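Local atomic coordinates of triacylglycerol lipase (Yarrowia lipolytica, PDB entry 3O0D), a protein that probably hydrolyses triacylglycerols, acting as a glycosylated extracellular lipase of the alpha/beta-hydrolase fold. Residues A[54-59]-A[141-146]; A[72-75]-A[80-83]; A[156-161]-A[173-178]. One frame throughout, in Å; residues are numbered along the deposited sequence.

How the contacts relate
The three contacts lie along one mixed sheet and the helices packed on it. Contact 2 joins strands 68-75 and 80-87; its neighbours on either side are strand 53-60 of contact 1 and strand 155-161 of contact 3. Contact 1 is a surface contact, in which a lysine stem rests on an isoleucine and a carboxylate, while contacts 2 and 3 are buried. Their chemistry differs accordingly: contact 2 is knitted by backbone hydrogen bonds, whereas contact 3 is purely apolar between strand and helix. Contacts 1 and 3 also share an N-acetylglucosamine, and their helices meet at Leu144 CD2 and Leu175 CD2, 4.2 Å apart.

Contact 1: residues A[54-59]-A[141-146]; sequences ELIEEF and GPKLDS. With NAG (2-acetamido-2-deoxy-beta-D-glucopyranose), chain H.
Lys143 stretches from helix 127-150 to strand 53-60 and lays its hydrocarbon stem against Ile56 and Glu57. With CG anti to the backbone N (chi1 -167°) the chain leaves the helix in the direction of the strand, and a bend at the next bond (chi2 59°) carries it past the Glu57 carboxylate. The close packing is here. The CG2 methyl of Ile56 meets CE of Lys143 at 3.7 Å, the two side chains crossing at about a right angle, and OE1 of Glu57 rests on the methylenes, 3.3 Å from Lys143 CG. A lysine suits the place because its stem can cover an isoleucine while its charge stays at the surface. On this outer side the fit is looser: Lys143 NZ and Glu57 OE1 are 4.2 Å apart, opposite charges that probably attract each other but form no salt bridge. Within the helix, Ser146 OG donates to Lys143 O (2.9 Å), tying the serine hydroxyl back to the preceding turn.

Asp145 serves another partner, the N-acetylglucosamine carried by Asn113, which His180 also bonds. Its two carboxylate oxygens divide the work: OD1 accepts from sugar O3 at 2.5 Å, and OD2 from the acetamido N2 at 2.8 Å. An alanine at this position would remove both acceptors, which would probably leave O3 and N2 without these mates and the sugar more loosely held against the helix.

Ile56 and Glu57 can both turn to the helix because they form a classic beta bulge opposite Leu72 of the next strand, 68-75. Ile56 also touches Val147, Lys143 and Leu144 reach Leu72, and Phe59 packs on Ile140, so that helix 127-150 lies across the sheet's outermost strand and its neighbour.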
loop_
_atom_site.group_PDB
_atom_site.type_symbol
_atom_site.label_atom_id
_atom_site.label_comp_id
_atom_site.label_asym_id
_atom_site.label_seq_id
_atom_site.Cartn_x
_atom_site.Cartn_y
_atom_site.Cartn_z
ATOM N N GLU A 54 4.957 -20.199 2.199
ATOM C CA GLU A 54 4.229 -20.989 1.115
ATOM C C GLU A 54 3.197 -20.127 0.449
ATOM O O GLU A 54 2.391 -19.429 1.092
ATOM C CB GLU A 54 3.664 -22.278 1.669
ATOM C CG GLU A 54 2.671 -22.059 2.687
ATOM C CD GLU A 54 1.982 -23.393 3.129
ATOM O OE1 GLU A 54 1.839 -24.326 2.315
ATOM O OE2 GLU A 54 1.595 -23.501 4.307
ATOM N N LEU A 55 3.266 -20.173 -0.895
ATOM C CA LEU A 55 2.297 -19.528 -1.737
ATOM C C LEU A 55 0.951 -20.328 -1.549
ATOM O O LEU A 55 0.961 -21.589 -1.665
ATOM C CB LEU A 55 2.770 -19.560 -3.149
ATOM C CG LEU A 55 1.727 -18.986 -4.153
ATOM C CD1 LEU A 55 1.497 -17.426 -3.989
ATOM C CD2 LEU A 55 2.149 -19.329 -5.565
ATOM N N ILE A 56 -0.097 -19.580 -1.257
ATOM C CA ILE A 56 -1.438 -20.224 -1.152
ATOM C C ILE A 56 -2.117 -20.139 -2.535
ATOM O O ILE A 56 -2.558 -21.187 -3.101
ATOM C CB ILE A 56 -2.301 -19.654 -0.013
ATOM C CG1 ILE A 56 -1.588 -19.968 1.359
ATOM C CG2 ILE A 56 -3.756 -20.339 -0.087
ATOM C CD1 ILE A 56 -0.897 -21.376 1.447
ATOM N N GLU A 57 -2.222 -18.919 -3.048
ATOM C CA GLU A 57 -2.997 -18.715 -4.302
ATOM C C GLU A 57 -2.536 -17.438 -4.943
ATOM O O GLU A 57 -2.336 -16.448 -4.252
ATOM C CB GLU A 57 -4.503 -18.555 -3.957
ATOM C CG GLU A 57 -5.381 -18.584 -5.199
ATOM C CD GLU A 57 -6.874 -18.883 -4.910
ATOM O OE1 GLU A 57 -7.209 -19.651 -3.964
ATOM O OE2 GLU A 57 -7.694 -18.379 -5.711
ATOM N N GLU A 58 -2.499 -17.435 -6.288
ATOM C CA GLU A 58 -2.304 -16.174 -7.013
ATOM C C GLU A 58 -3.700 -15.742 -7.554
ATOM O O GLU A 58 -4.630 -16.572 -7.694
ATOM C CB GLU A 58 -1.443 -16.416 -8.222
ATOM C CG GLU A 58 -0.084 -16.952 -8.042
ATOM C CD GLU A 58 0.681 -16.917 -9.373
ATOM O OE1 GLU A 58 1.872 -17.270 -9.369
ATOM O OE2 GLU A 58 0.081 -16.562 -10.442
ATOM N N PHE A 59 -3.861 -14.462 -7.840
ATOM C CA PHE A 59 -5.047 -14.017 -8.552
ATOM C C PHE A 59 -4.631 -12.974 -9.641
ATOM O O PHE A 59 -3.623 -12.251 -9.493
ATOM C CB PHE A 59 -6.071 -13.443 -7.566
ATOM C CG PHE A 59 -5.539 -12.315 -6.656
ATOM C CD1 PHE A 59 -5.727 -10.956 -6.953
ATOM C CD2 PHE A 59 -4.871 -12.648 -5.445
ATOM C CE1 PHE A 59 -5.257 -9.913 -6.094
ATOM C CE2 PHE A 59 -4.349 -11.598 -4.617
ATOM C CZ PHE A 59 -4.573 -10.276 -4.914
ATOM N N GLY A 141 -10.998 -12.860 -1.317
ATOM C CA GLY A 141 -11.540 -12.670 -0.009
ATOM C C GLY A 141 -11.912 -13.986 0.665
ATOM O O GLY A 141 -11.530 -14.194 1.851
ATOM N N PRO A 142 -12.659 -14.857 -0.027
ATOM C CA PRO A 142 -13.064 -16.121 0.616
ATOM C C PRO A 142 -11.853 -17.029 0.954
ATOM O O PRO A 142 -11.827 -17.680 2.063
ATOM C CB PRO A 142 -13.997 -16.774 -0.455
ATOM C CG PRO A 142 -14.721 -15.533 -1.026
ATOM C CD PRO A 142 -13.422 -14.635 -1.285
ATOM N N LYS A 143 -10.890 -17.122 0.019
ATOM C CA LYS A 143 -9.666 -17.870 0.265
ATOM C C LYS A 143 -8.897 -17.276 1.482
ATOM O O LYS A 143 -8.441 -18.094 2.337
ATOM C CB LYS A 143 -8.757 -18.026 -0.947
ATOM C CG LYS A 143 -7.703 -19.012 -0.800
ATOM C CD LYS A 143 -8.236 -20.399 -0.505
ATOM C CE LYS A 143 -7.193 -21.431 -0.796
ATOM N NZ LYS A 143 -7.865 -22.695 -1.197
ATOM N N LEU A 144 -8.765 -15.946 1.570
ATOM C CA LEU A 144 -8.120 -15.305 2.747
ATOM C C LEU A 144 -8.835 -15.692 4.052
ATOM O O LEU A 144 -8.218 -16.150 5.040
ATOM C CB LEU A 144 -8.146 -13.802 2.610
ATOM C CG LEU A 144 -7.668 -12.983 3.812
ATOM C CD1 LEU A 144 -6.156 -13.315 4.131
ATOM C CD2 LEU A 144 -7.786 -11.578 3.467
ATOM N N ASP A 145 -10.161 -15.536 4.040
ATOM C CA ASP A 145 -10.905 -16.011 5.261
ATOM C C ASP A 145 -10.629 -17.477 5.640
ATOM O O ASP A 145 -10.466 -17.778 6.826
ATOM C CB ASP A 145 -12.430 -15.778 5.050
ATOM C CG ASP A 145 -12.855 -14.387 5.441
ATOM O OD1 ASP A 145 -12.255 -13.760 6.344
ATOM O OD2 ASP A 145 -13.843 -13.878 4.854
ATOM N N SER A 146 -10.520 -18.400 4.694
ATOM C CA SER A 146 -10.254 -19.793 5.027
ATOM C C SER A 146 -8.849 -19.944 5.583
ATOM O O SER A 146 -8.619 -20.707 6.516
ATOM C CB SER A 146 -10.471 -20.775 3.881
ATOM O OG SER A 146 -9.447 -20.717 2.926
HETATM C C1 NAG H . -15.861 -9.927 5.784
HETATM C C2 NAG H . -14.466 -10.456 6.186
HETATM C C3 NAG H . -14.653 -11.513 7.267
HETATM C C4 NAG H . -15.462 -10.957 8.443
HETATM C C5 NAG H . -16.789 -10.516 7.874
HETATM C C6 NAG H . -17.870 -10.081 8.881
HETATM C C7 NAG H . -12.762 -10.467 4.413
HETATM C C8 NAG H . -12.078 -11.241 3.323
HETATM N N2 NAG H . -13.744 -11.086 5.078
HETATM O O3 NAG H . -13.347 -11.950 7.691
HETATM O O4 NAG H . -15.732 -12.019 9.362
HETATM O O5 NAG H . -16.507 -9.457 6.933
HETATM O O6 NAG H . -17.270 -9.247 9.805
HETATM O O7 NAG H . -12.455 -9.314 4.660
#

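Contact 2: residues A[72-75]-A[80-83]; sequences LAVD and QIYL
Leu72 and Ile81 stand side by side and point the same way, CD1 of the leucine against CG2 of the isoleucine at 3.6 Å. Leu72 CG lies anti to the backbone N (chi1 178°), which brings CD1 in over the facing strand, where it also covers the carbonyl oxygen of Tyr82. The forked isoleucine serves two neighbours: CG2 nestles against Leu72, while CG1 lies more loosely toward Val74 CG2. These branched chains make the bumpy apolar surface on which helix 127-150 rests.

The other face has a different relief. Ala73 rises by only one methyl, and the Tyr82 ring passes obliquely beside this low spot, its CD2 4.4 Å from Ala73 CB, and comes closer to Asp75, whose CB is 3.5 Å from Tyr82 CE2. There the phenol donates from OH to Asp75 OD2 (2.7 Å). It approaches on the anti side, 30° out of the carboxylate plane, with carboxylate and ring planes 82° apart. Asp75 OD1 accepts from Ser78 N in the turn, so the carboxylate is gripped from both oxygens. Leu24 of helix 12-27 touches the Tyr82 side chain.

Ala73 with Tyr82, and Asp75 with Gln80, form hydrogen-bonded pairs of an antiparallel beta hairpin near one edge of the mixed alpha/beta-hydrolase sheet, where strands 53-60, 68-75 and 80-87 run antiparallel.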
loop_
_atom_site.group_PDB
_atom_site.type_symbol
_atom_site.label_atom_id
_atom_site.label_comp_id
_atom_site.label_asym_id
_atom_site.label_seq_id
_atom_site.Cartn_x
_atom_site.Cartn_y
_atom_site.Cartn_z
ATOM N N LEU A 72 -1.617 -14.558 -2.197
ATOM C CA LEU A 72 -1.849 -14.787 -0.795
ATOM C C LEU A 72 -0.795 -15.777 -0.418
ATOM O O LEU A 72 -0.639 -16.865 -1.016
ATOM C CB LEU A 72 -3.272 -15.383 -0.640
ATOM C CG LEU A 72 -3.753 -15.772 0.762
ATOM C CD1 LEU A 72 -3.706 -14.655 1.786
ATOM C CD2 LEU A 72 -5.189 -16.393 0.610
ATOM N N ALA A 73 -0.054 -15.496 0.709
ATOM C CA ALA A 73 0.948 -16.494 1.140
ATOM C C ALA A 73 0.946 -16.567 2.677
ATOM O O ALA A 73 0.388 -15.676 3.332
ATOM C CB ALA A 73 2.352 -16.017 0.692
ATOM N N VAL A 74 1.572 -17.631 3.216
ATOM C CA VAL A 74 1.655 -17.823 4.695
ATOM C C VAL A 74 3.160 -17.961 5.023
ATOM O O VAL A 74 3.849 -18.796 4.440
ATOM C CB VAL A 74 0.935 -19.095 5.101
ATOM C CG1 VAL A 74 1.107 -19.268 6.655
ATOM C CG2 VAL A 74 -0.569 -18.936 4.776
ATOM N N ASP A 75 3.619 -17.165 5.989
ATOM C CA ASP A 75 5.072 -17.168 6.371
ATOM C C ASP A 75 5.003 -17.799 7.808
ATOM O O ASP A 75 4.556 -17.169 8.786
ATOM C CB ASP A 75 5.544 -15.770 6.449
ATOM C CG ASP A 75 7.052 -15.672 6.759
ATOM O OD1 ASP A 75 7.536 -16.582 7.468
ATOM O OD2 ASP A 75 7.706 -14.698 6.321
ATOM N N GLN A 80 2.851 -15.024 9.915
ATOM C CA GLN A 80 2.050 -13.988 9.296
ATOM C C GLN A 80 1.389 -14.619 8.049
ATOM O O GLN A 80 1.883 -15.598 7.483
ATOM C CB GLN A 80 2.895 -12.801 8.793
ATOM C CG GLN A 80 3.456 -12.014 10.031
ATOM C CD GLN A 80 4.398 -10.940 9.566
ATOM O OE1 GLN A 80 5.408 -11.223 8.937
ATOM N NE2 GLN A 80 4.000 -9.684 9.741
ATOM N N ILE A 81 0.288 -13.971 7.697
ATOM C CA ILE A 81 -0.408 -14.261 6.401
ATOM C C ILE A 81 -0.202 -12.960 5.598
ATOM O O ILE A 81 -0.499 -11.857 6.072
ATOM C CB ILE A 81 -1.922 -14.437 6.676
ATOM C CG1 ILE A 81 -2.111 -15.724 7.501
ATOM C CG2 ILE A 81 -2.657 -14.568 5.259
ATOM C CD1 ILE A 81 -3.580 -15.842 8.195
ATOM N N TYR A 82 0.268 -13.140 4.366
ATOM C CA TYR A 82 0.516 -11.950 3.496
ATOM C C TYR A 82 -0.531 -11.873 2.377
ATOM O O TYR A 82 -0.734 -12.881 1.761
ATOM C CB TYR A 82 1.828 -12.141 2.791
ATOM C CG TYR A 82 3.045 -12.197 3.674
ATOM C CD1 TYR A 82 3.132 -11.396 4.790
ATOM C CD2 TYR A 82 4.088 -12.989 3.304
ATOM C CE1 TYR A 82 4.313 -11.462 5.615
ATOM C CE2 TYR A 82 5.290 -13.095 4.147
ATOM C CZ TYR A 82 5.329 -12.273 5.249
ATOM O OH TYR A 82 6.423 -12.309 6.088
ATOM N N LEU A 83 -1.166 -10.718 2.235
ATOM C CA LEU A 83 -1.950 -10.464 1.025
ATOM C C LEU A 83 -1.180 -9.306 0.286
ATOM O O LEU A 83 -0.965 -8.273 0.852
ATOM C CB LEU A 83 -3.323 -9.957 1.428
ATOM C CG LEU A 83 -4.161 -9.529 0.175
ATOM C CD1 LEU A 83 -4.288 -10.664 -0.830
ATOM C CD2 LEU A 83 -5.546 -9.112 0.708
#

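Contact 3: residues A[156-161]-A[173-178]; sequences IAVTGH and INLKVN. With NAG (2-acetamido-2-deoxy-beta-D-glucopyranose), chain H.
The backbones stay well apart, CA of Ile156 and CA of Leu175 being 9.0 Å from each other, the separation of a helix packed over a sheet with side chains filling the gap. Leu175 reaches into it from the helix, and Ile156 and Val158 meet it from the strand. The leucine CB already faces strand 155-161, and with CG anti to the carbonyl carbon (chi1 -76°) CD1 is carried down to the strand while CD2 is left for the glycan. CD1 fits between two residues on the same face of the strand: it is 3.5 Å from Ile156 CG2 and 3.9 Å from Val158 CG2. Leu175 crosses both of these side chains at a slant. Ile156 was modelled in two conformers, so the first distance holds for one of them. Beta-branched residues suit a strand, and here each presents a methyl close to the backbone for the longer, flexible leucine to reach; Ala157 between them turns to the other face.

Leu175 CD2 lies 3.6 Å from O7 of the N-acetylglucosamine, so the leucine has the core on one branch and the acetamido end of a glycan on the other. One turn on, Asn178 is the first residue to leave helical geometry; its N makes weak bonds to Asn174 O and Leu175 O, and its CB lies 3.5 Å from sugar O6.

The pair belongs to a beta-alpha-beta unit: strand 155-161 runs into helix 163-177, then strand 183-187. Gly160 fits a GxSxG nucleophile elbow, consistent with a lipase, at the strand end remote from Leu175. Strand 155-161 bonds through its backbone to strand 183-187 and to strand 80-87, Tyr21 of helix 12-27 packs on Ala157, and helix 195-206 flanks helix 163-177 through Ile173.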
loop_
_atom_site.group_PDB
_atom_site.type_symbol
_atom_site.label_atom_id
_atom_site.label_comp_id
_atom_site.label_asym_id
_atom_site.label_seq_id
_atom_site.Cartn_x
_atom_site.Cartn_y
_atom_site.Cartn_z
ATOM N N ILE A 156 -2.084 -10.801 10.162
ATOM C CA ILE A 156 -2.401 -10.526 8.746
ATOM C C ILE A 156 -1.666 -9.263 8.351
ATOM O O ILE A 156 -1.752 -8.257 9.053
ATOM C CB ILE A 156 -3.913 -10.268 8.640
ATOM C CG1 ILE A 156 -4.693 -11.519 9.056
ATOM C CG2 ILE A 156 -4.318 -9.782 7.211
ATOM C CD1 ILE A 156 -6.140 -11.206 9.525
ATOM N N ALA A 157 -0.953 -9.312 7.216
ATOM C CA ALA A 157 -0.241 -8.134 6.701
ATOM C C ALA A 157 -0.638 -7.924 5.229
ATOM O O ALA A 157 -0.559 -8.910 4.451
ATOM C CB ALA A 157 1.306 -8.359 6.744
ATOM N N VAL A 158 -1.059 -6.688 4.924
ATOM C CA VAL A 158 -1.512 -6.371 3.542
ATOM C C VAL A 158 -0.517 -5.363 3.001
ATOM O O VAL A 158 -0.262 -4.366 3.667
ATOM C CB VAL A 158 -2.888 -5.790 3.521
ATOM C CG1 VAL A 158 -3.417 -5.827 2.053
ATOM C CG2 VAL A 158 -3.762 -6.722 4.388
ATOM N N THR A 159 0.010 -5.649 1.819
ATOM C CA THR A 159 0.977 -4.689 1.209
ATOM C C THR A 159 0.774 -4.584 -0.294
ATOM O O THR A 159 0.220 -5.441 -0.923
ATOM C CB THR A 159 2.460 -5.025 1.623
ATOM O OG1 THR A 159 3.337 -3.944 1.204
ATOM C CG2 THR A 159 2.903 -6.252 0.983
ATOM N N GLY A 160 1.206 -3.466 -0.833
ATOM C CA GLY A 160 1.157 -3.373 -2.332
ATOM C C GLY A 160 1.839 -2.079 -2.716
ATOM O O GLY A 160 1.886 -1.095 -1.964
ATOM N N HIS A 161 2.237 -2.090 -4.014
ATOM C CA HIS A 161 2.890 -0.900 -4.629
ATOM C C HIS A 161 1.960 -0.303 -5.684
ATOM O O HIS A 161 1.181 -1.030 -6.248
ATOM C CB HIS A 161 4.166 -1.407 -5.248
ATOM C CG HIS A 161 4.812 -0.438 -6.232
ATOM N ND1 HIS A 161 5.504 0.716 -5.876
ATOM C CD2 HIS A 161 4.774 -0.484 -7.596
ATOM C CE1 HIS A 161 5.917 1.323 -6.993
ATOM N NE2 HIS A 161 5.493 0.600 -8.031
ATOM N N ILE A 173 -8.478 -1.585 5.662
ATOM C CA ILE A 173 -9.598 -0.917 6.310
ATOM C C ILE A 173 -10.755 -1.916 6.405
ATOM O O ILE A 173 -11.367 -2.010 7.513
ATOM C CB ILE A 173 -10.006 0.368 5.608
ATOM C CG1 ILE A 173 -8.921 1.449 5.836
ATOM C CG2 ILE A 173 -11.331 0.951 6.262
ATOM C CD1 ILE A 173 -9.040 2.552 4.802
ATOM N N ASN A 174 -11.034 -2.656 5.338
ATOM C CA ASN A 174 -12.066 -3.763 5.316
ATOM C C ASN A 174 -11.787 -4.733 6.505
ATOM O O ASN A 174 -12.636 -4.947 7.349
ATOM C CB ASN A 174 -12.035 -4.515 3.981
ATOM C CG ASN A 174 -12.384 -5.922 4.102
ATOM O OD1 ASN A 174 -11.597 -6.907 3.795
ATOM N ND2 ASN A 174 -13.617 -6.120 4.585
ATOM N N LEU A 175 -10.554 -5.242 6.586
ATOM C CA LEU A 175 -10.213 -6.251 7.616
ATOM C C LEU A 175 -10.361 -5.637 9.027
ATOM O O LEU A 175 -10.843 -6.309 9.955
ATOM C CB LEU A 175 -8.767 -6.717 7.408
ATOM C CG LEU A 175 -8.640 -7.672 6.241
ATOM C CD1 LEU A 175 -7.077 -7.955 5.938
ATOM C CD2 LEU A 175 -9.359 -9.028 6.409
ATOM N N LYS A 176 -9.929 -4.399 9.198
ATOM C CA LYS A 176 -9.933 -3.718 10.460
ATOM C C LYS A 176 -11.375 -3.392 10.965
ATOM O O LYS A 176 -11.726 -3.715 12.083
ATOM C CB LYS A 176 -9.109 -2.452 10.321
ATOM C CG LYS A 176 -9.260 -1.468 11.439
ATOM C CD LYS A 176 -8.419 -1.813 12.597
ATOM C CE LYS A 176 -7.338 -0.755 12.773
ATOM N NZ LYS A 176 -6.580 -1.031 14.013
ATOM N N VAL A 177 -12.227 -2.858 10.124
ATOM C CA VAL A 177 -13.602 -2.695 10.558
ATOM C C VAL A 177 -14.350 -4.032 10.719
ATOM O O VAL A 177 -15.347 -4.073 11.386
ATOM C CB VAL A 177 -14.459 -1.719 9.666
ATOM C CG1 VAL A 177 -13.880 -0.391 9.587
ATOM C CG2 VAL A 177 -14.736 -2.280 8.412
ATOM N N ASN A 178 -13.873 -5.088 10.103
ATOM C CA ASN A 178 -14.519 -6.404 10.218
ATOM C C ASN A 178 -13.904 -7.325 11.276
ATOM O O ASN A 178 -14.040 -8.546 11.192
ATOM C CB ASN A 178 -14.656 -7.127 8.898
ATOM C CG ASN A 178 -15.699 -6.430 7.996
ATOM O OD1 ASN A 178 -15.387 -5.900 6.900
ATOM N ND2 ASN A 178 -16.938 -6.400 8.487
HETATM C C1 NAG H . -15.861 -9.927 5.784
HETATM C C2 NAG H . -14.466 -10.456 6.186
HETATM C C3 NAG H . -14.653 -11.513 7.267
HETATM C C4 NAG H . -15.462 -10.957 8.443
HETATM C C5 NAG H . -16.789 -10.516 7.874
HETATM C C6 NAG H . -17.870 -10.081 8.881
HETATM C C7 NAG H . -12.762 -10.467 4.413
HETATM C C8 NAG H . -12.078 -11.241 3.323
HETATM N N2 NAG H . -13.744 -11.086 5.078
HETATM O O3 NAG H . -13.347 -11.950 7.691
HETATM O O4 NAG H . -15.732 -12.019 9.362
HETATM O O5 NAG H . -16.507 -9.457 6.933
HETATM O O6 NAG H . -17.270 -9.247 9.805
HETATM O O7 NAG H . -12.455 -9.314 4.660
#